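Local coordinates for phosphoribosyl-AMP cyclohydrolase (Medicago truncatula, PDB 7BGM), which probably catalyses the second and third steps of histidine biosynthesis, hydrolysing phosphoribosyl-ATP to phosphoribosyl-AMP and then opening the adenine ring, at residues Ser127-Lys139 against Tyr195-Glu209. Sequence-based numbering, arbitrary orientation.
Sequences SLYALESTISQRK and YHAMVLLALKDVKVE
Glu132 puts its carboxylate at the start of helix 208-218, where Val208 N donates to OE2 over 2.8 Å in a nearly straight bond (172°) on the syn side. The side chain gets there by running out extended, CG anti to the backbone N (chi1 178°). Both oxygens also take a water: one water donates to OE2 and to Val206 O, while the other donates to OE1 and accepts from Glu209 N. One carboxylate thus satisfies two amides of the first helical turn, Val208 directly and Glu209 through water; Lys207 NZ, 4.3 Å from OE1, is too far for a salt bridge. With an alanine in place of Glu132, Val208 N would probably lose its acceptor, and the two waters the carboxylate to which both donate. Before this turn, helix 183-204 closes in a Schellman motif at Asp205, all within the alpha-helical, MazG-related pyrophosphohydrolase domain. Helices 127-139 and 195-204 cross at -52°, and Met198 enters as a knob among Leu128, Leu131, Glu132 and Ile135. Met198 SD lies 3.6 Å from Leu128 CD1, and the bend at chi3 lays CE against Glu132 N, which is already bonded to Leu128 O. Further along, Ile135 CG2 presses tightly on Ala202 CB (3.5 Å). Leu131 CD1 meets the edge of the Tyr195 ring, whose OH is hydrogen-bonded to Thr152 of the AMP site. Beyond Val208, Glu209 OE2 forms a salt bridge with Lys91.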
# COMPACT_ATOMS: atom_id res chain seq x y z
N SER A 127 7.84 0.60 -1.04
CA SER A 127 9.06 0.05 -1.66
C SER A 127 8.88 -0.42 -3.11
O SER A 127 9.75 -0.16 -3.96
CB SER A 127 9.58 -1.09 -0.79
OG SER A 127 10.01 -0.53 0.44
N LEU A 128 7.80 -1.16 -3.40
CA LEU A 128 7.65 -1.71 -4.74
C LEU A 128 7.46 -0.60 -5.77
O LEU A 128 8.03 -0.64 -6.86
CB LEU A 128 6.48 -2.68 -4.78
CG LEU A 128 6.13 -3.38 -6.08
CD1 LEU A 128 7.35 -4.15 -6.58
CD2 LEU A 128 4.93 -4.33 -5.83
N TYR A 129 6.66 0.42 -5.43
CA TYR A 129 6.34 1.52 -6.34
C TYR A 129 7.50 2.52 -6.42
O TYR A 129 7.69 3.16 -7.48
CB TYR A 129 5.01 2.17 -5.89
CG TYR A 129 3.97 1.05 -5.87
CD1 TYR A 129 3.39 0.60 -7.06
CD2 TYR A 129 3.67 0.34 -4.66
CE1 TYR A 129 2.50 -0.47 -7.07
CE2 TYR A 129 2.78 -0.73 -4.67
CZ TYR A 129 2.21 -1.15 -5.90
OH TYR A 129 1.33 -2.21 -5.97
N ALA A 130 8.30 2.62 -5.35
CA ALA A 130 9.52 3.41 -5.37
C ALA A 130 10.51 2.83 -6.36
O ALA A 130 11.12 3.57 -7.15
CB ALA A 130 10.12 3.49 -3.96
N LEU A 131 10.65 1.52 -6.37
CA LEU A 131 11.51 0.90 -7.36
C LEU A 131 10.97 1.13 -8.77
O LEU A 131 11.74 1.41 -9.70
CB LEU A 131 11.65 -0.60 -7.07
CG LEU A 131 12.45 -1.38 -8.12
CD1 LEU A 131 13.86 -0.81 -8.23
CD2 LEU A 131 12.52 -2.83 -7.72
N GLU A 132 9.66 0.99 -8.95
CA GLU A 132 9.06 1.27 -10.25
C GLU A 132 9.39 2.69 -10.70
O GLU A 132 9.76 2.93 -11.85
CB GLU A 132 7.56 1.06 -10.19
CG GLU A 132 6.82 1.38 -11.47
CD GLU A 132 5.35 1.01 -11.39
OE1 GLU A 132 4.67 1.55 -10.50
OE2 GLU A 132 4.89 0.15 -12.20
N SER A 133 9.29 3.65 -9.77
CA SER A 133 9.57 5.04 -10.13
C SER A 133 11.04 5.24 -10.52
O SER A 133 11.35 5.94 -11.49
CB SER A 133 9.17 5.93 -8.96
OG SER A 133 9.44 7.29 -9.21
N THR A 134 11.96 4.63 -9.76
CA THR A 134 13.38 4.74 -10.08
C THR A 134 13.67 4.22 -11.48
O THR A 134 14.39 4.86 -12.25
CB THR A 134 14.19 3.98 -9.04
OG1 THR A 134 14.10 4.67 -7.79
CG2 THR A 134 15.65 3.86 -9.44
N ILE A 135 13.11 3.07 -11.84
CA ILE A 135 13.34 2.50 -13.16
C ILE A 135 12.82 3.44 -14.25
O ILE A 135 13.48 3.65 -15.28
CB ILE A 135 12.70 1.11 -13.25
CG1 ILE A 135 13.43 0.14 -12.33
CG2 ILE A 135 12.68 0.63 -14.70
CD1 ILE A 135 12.67 -1.17 -12.11
N SER A 136 11.62 3.98 -14.05
CA SER A 136 11.03 4.91 -15.01
C SER A 136 11.92 6.13 -15.20
O SER A 136 12.17 6.57 -16.34
CB SER A 136 9.62 5.30 -14.52
OG SER A 136 8.98 6.21 -15.40
N GLN A 137 12.45 6.67 -14.10
CA GLN A 137 13.37 7.80 -14.21
C GLN A 137 14.62 7.43 -15.00
O GLN A 137 15.11 8.23 -15.80
CB GLN A 137 13.76 8.29 -12.82
CG GLN A 137 12.60 8.77 -12.02
CD GLN A 137 13.01 9.16 -10.62
OE1 GLN A 137 14.00 9.87 -10.43
NE2 GLN A 137 12.28 8.68 -9.63
N ARG A 138 15.16 6.22 -14.80
CA ARG A 138 16.31 5.79 -15.59
C ARG A 138 15.95 5.68 -17.07
O ARG A 138 16.76 6.04 -17.94
CB ARG A 138 16.85 4.45 -15.09
CG ARG A 138 17.20 4.42 -13.62
CD ARG A 138 18.62 4.89 -13.35
NE ARG A 138 18.84 5.11 -11.92
CZ ARG A 138 18.96 4.15 -11.00
NH1 ARG A 138 18.89 2.87 -11.34
NH2 ARG A 138 19.15 4.47 -9.72
N LYS A 139 14.75 5.18 -17.37
CA LYS A 139 14.32 5.04 -18.75
C LYS A 139 14.22 6.40 -19.43
O LYS A 139 14.54 6.54 -20.62
CB LYS A 139 12.98 4.30 -18.80
CG LYS A 139 12.45 3.96 -20.20
CD LYS A 139 11.18 3.13 -20.12
CE LYS A 139 10.59 2.84 -21.49
NZ LYS A 139 10.22 4.12 -22.17
N TYR A 195 13.15 -7.41 -9.69
CA TYR A 195 13.85 -6.26 -10.26
C TYR A 195 13.96 -6.39 -11.78
O TYR A 195 13.58 -5.48 -12.52
CB TYR A 195 15.22 -6.12 -9.62
CG TYR A 195 16.16 -5.22 -10.37
CD1 TYR A 195 16.02 -3.84 -10.31
CD2 TYR A 195 17.20 -5.75 -11.13
CE1 TYR A 195 16.90 -3.01 -11.00
CE2 TYR A 195 18.07 -4.92 -11.83
CZ TYR A 195 17.91 -3.55 -11.75
OH TYR A 195 18.78 -2.73 -12.44
N HIS A 196 14.45 -7.53 -12.27
CA HIS A 196 14.64 -7.68 -13.71
C HIS A 196 13.30 -7.70 -14.44
O HIS A 196 13.17 -7.09 -15.52
CB HIS A 196 15.47 -8.93 -14.00
CG HIS A 196 16.90 -8.79 -13.58
ND1 HIS A 196 17.36 -9.17 -12.33
CD2 HIS A 196 17.98 -8.29 -14.24
CE1 HIS A 196 18.66 -8.92 -12.25
NE2 HIS A 196 19.06 -8.39 -13.40
N ALA A 197 12.29 -8.36 -13.87
CA ALA A 197 10.98 -8.32 -14.50
C ALA A 197 10.47 -6.89 -14.59
O ALA A 197 9.90 -6.50 -15.61
CB ALA A 197 10.00 -9.21 -13.75
N MET A 198 10.67 -6.10 -13.53
CA MET A 198 10.16 -4.73 -13.57
C MET A 198 10.87 -3.87 -14.61
O MET A 198 10.28 -2.91 -15.11
CB MET A 198 10.23 -4.12 -12.17
CG MET A 198 9.09 -4.65 -11.36
SD MET A 198 9.26 -4.24 -9.64
CE MET A 198 8.92 -2.49 -9.75
N VAL A 199 12.13 -4.18 -14.93
CA VAL A 199 12.78 -3.47 -16.03
C VAL A 199 12.08 -3.79 -17.35
O VAL A 199 11.85 -2.89 -18.18
CB VAL A 199 14.29 -3.80 -16.09
CG1 VAL A 199 14.96 -3.06 -17.26
CG2 VAL A 199 14.95 -3.42 -14.76
N LEU A 200 11.72 -5.06 -17.56
CA LEU A 200 10.94 -5.41 -18.75
C LEU A 200 9.58 -4.72 -18.75
O LEU A 200 9.13 -4.23 -19.80
CB LEU A 200 10.78 -6.94 -18.85
CG LEU A 200 9.98 -7.51 -20.03
CD1 LEU A 200 10.50 -8.92 -20.43
CD2 LEU A 200 8.49 -7.60 -19.74
N LEU A 201 8.90 -4.67 -17.59
CA LEU A 201 7.62 -3.94 -17.55
C LEU A 201 7.80 -2.50 -18.00
O LEU A 201 6.96 -1.95 -18.73
CB LEU A 201 7.02 -3.98 -16.15
CG LEU A 201 6.61 -5.34 -15.57
CD1 LEU A 201 5.93 -5.14 -14.22
CD2 LEU A 201 5.69 -6.08 -16.54
N ALA A 202 8.89 -1.85 -17.57
CA ALA A 202 9.14 -0.47 -17.97
C ALA A 202 9.28 -0.35 -19.49
O ALA A 202 8.74 0.58 -20.11
CB ALA A 202 10.38 0.08 -17.28
N LEU A 203 10.01 -1.28 -20.10
CA LEU A 203 10.17 -1.25 -21.56
C LEU A 203 8.83 -1.45 -22.29
O LEU A 203 8.64 -0.89 -23.38
CB LEU A 203 11.19 -2.31 -21.99
CG LEU A 203 12.64 -2.07 -21.54
CD1 LEU A 203 13.55 -3.24 -21.89
CD2 LEU A 203 13.17 -0.76 -22.14
N LYS A 204 7.90 -2.20 -21.69
CA LYS A 204 6.59 -2.48 -22.30
C LYS A 204 5.51 -1.49 -21.88
O LYS A 204 4.36 -1.62 -22.32
CB LYS A 204 6.13 -3.90 -21.95
CG LYS A 204 7.05 -5.00 -22.48
CD LYS A 204 7.17 -5.00 -24.03
CE LYS A 204 5.82 -5.29 -24.71
NZ LYS A 204 5.91 -5.27 -26.23
N ASP A 205 5.84 -0.51 -21.03
CA ASP A 205 4.89 0.51 -20.59
C ASP A 205 3.77 -0.11 -19.75
O ASP A 205 2.61 0.30 -19.84
CB ASP A 205 4.32 1.29 -21.80
CG ASP A 205 3.69 2.61 -21.40
OD1 ASP A 205 3.96 3.10 -20.28
OD2 ASP A 205 2.93 3.17 -22.22
N VAL A 206 4.12 -1.11 -18.94
CA VAL A 206 3.18 -1.78 -18.04
C VAL A 206 3.47 -1.35 -16.61
O VAL A 206 4.62 -1.39 -16.16
CB VAL A 206 3.26 -3.31 -18.17
CG1 VAL A 206 2.33 -3.96 -17.15
CG2 VAL A 206 2.83 -3.71 -19.58
N LYS A 207 2.42 -0.94 -15.90
CA LYS A 207 2.50 -0.60 -14.49
C LYS A 207 2.24 -1.81 -13.60
O LYS A 207 1.39 -2.66 -13.90
CB LYS A 207 1.49 0.50 -14.16
CG LYS A 207 1.68 1.75 -14.98
CD LYS A 207 2.61 2.70 -14.31
CE LYS A 207 1.93 3.18 -13.01
NZ LYS A 207 2.29 4.53 -12.55
N VAL A 208 2.95 -1.88 -12.47
CA VAL A 208 2.70 -2.92 -11.47
C VAL A 208 1.21 -2.97 -11.10
O VAL A 208 0.63 -4.05 -10.94
CB VAL A 208 3.57 -2.67 -10.22
CG1 VAL A 208 3.08 -3.51 -9.01
CG2 VAL A 208 5.05 -2.95 -10.52
N GLU A 209 0.60 -1.80 -10.91
CA GLU A 209 -0.84 -1.73 -10.59
C GLU A 209 -1.69 -2.49 -11.61
O GLU A 209 -2.69 -3.14 -11.24
CB GLU A 209 -1.29 -0.27 -10.47
CG GLU A 209 -2.79 -0.14 -10.23
CD GLU A 209 -3.24 1.30 -9.94
OE1 GLU A 209 -2.42 2.23 -10.12
OE2 GLU A 209 -4.44 1.47 -9.58
O HOH W 1 1.99 0.65 -10.46
O HOH W 2 6.34 -1.38 -13.79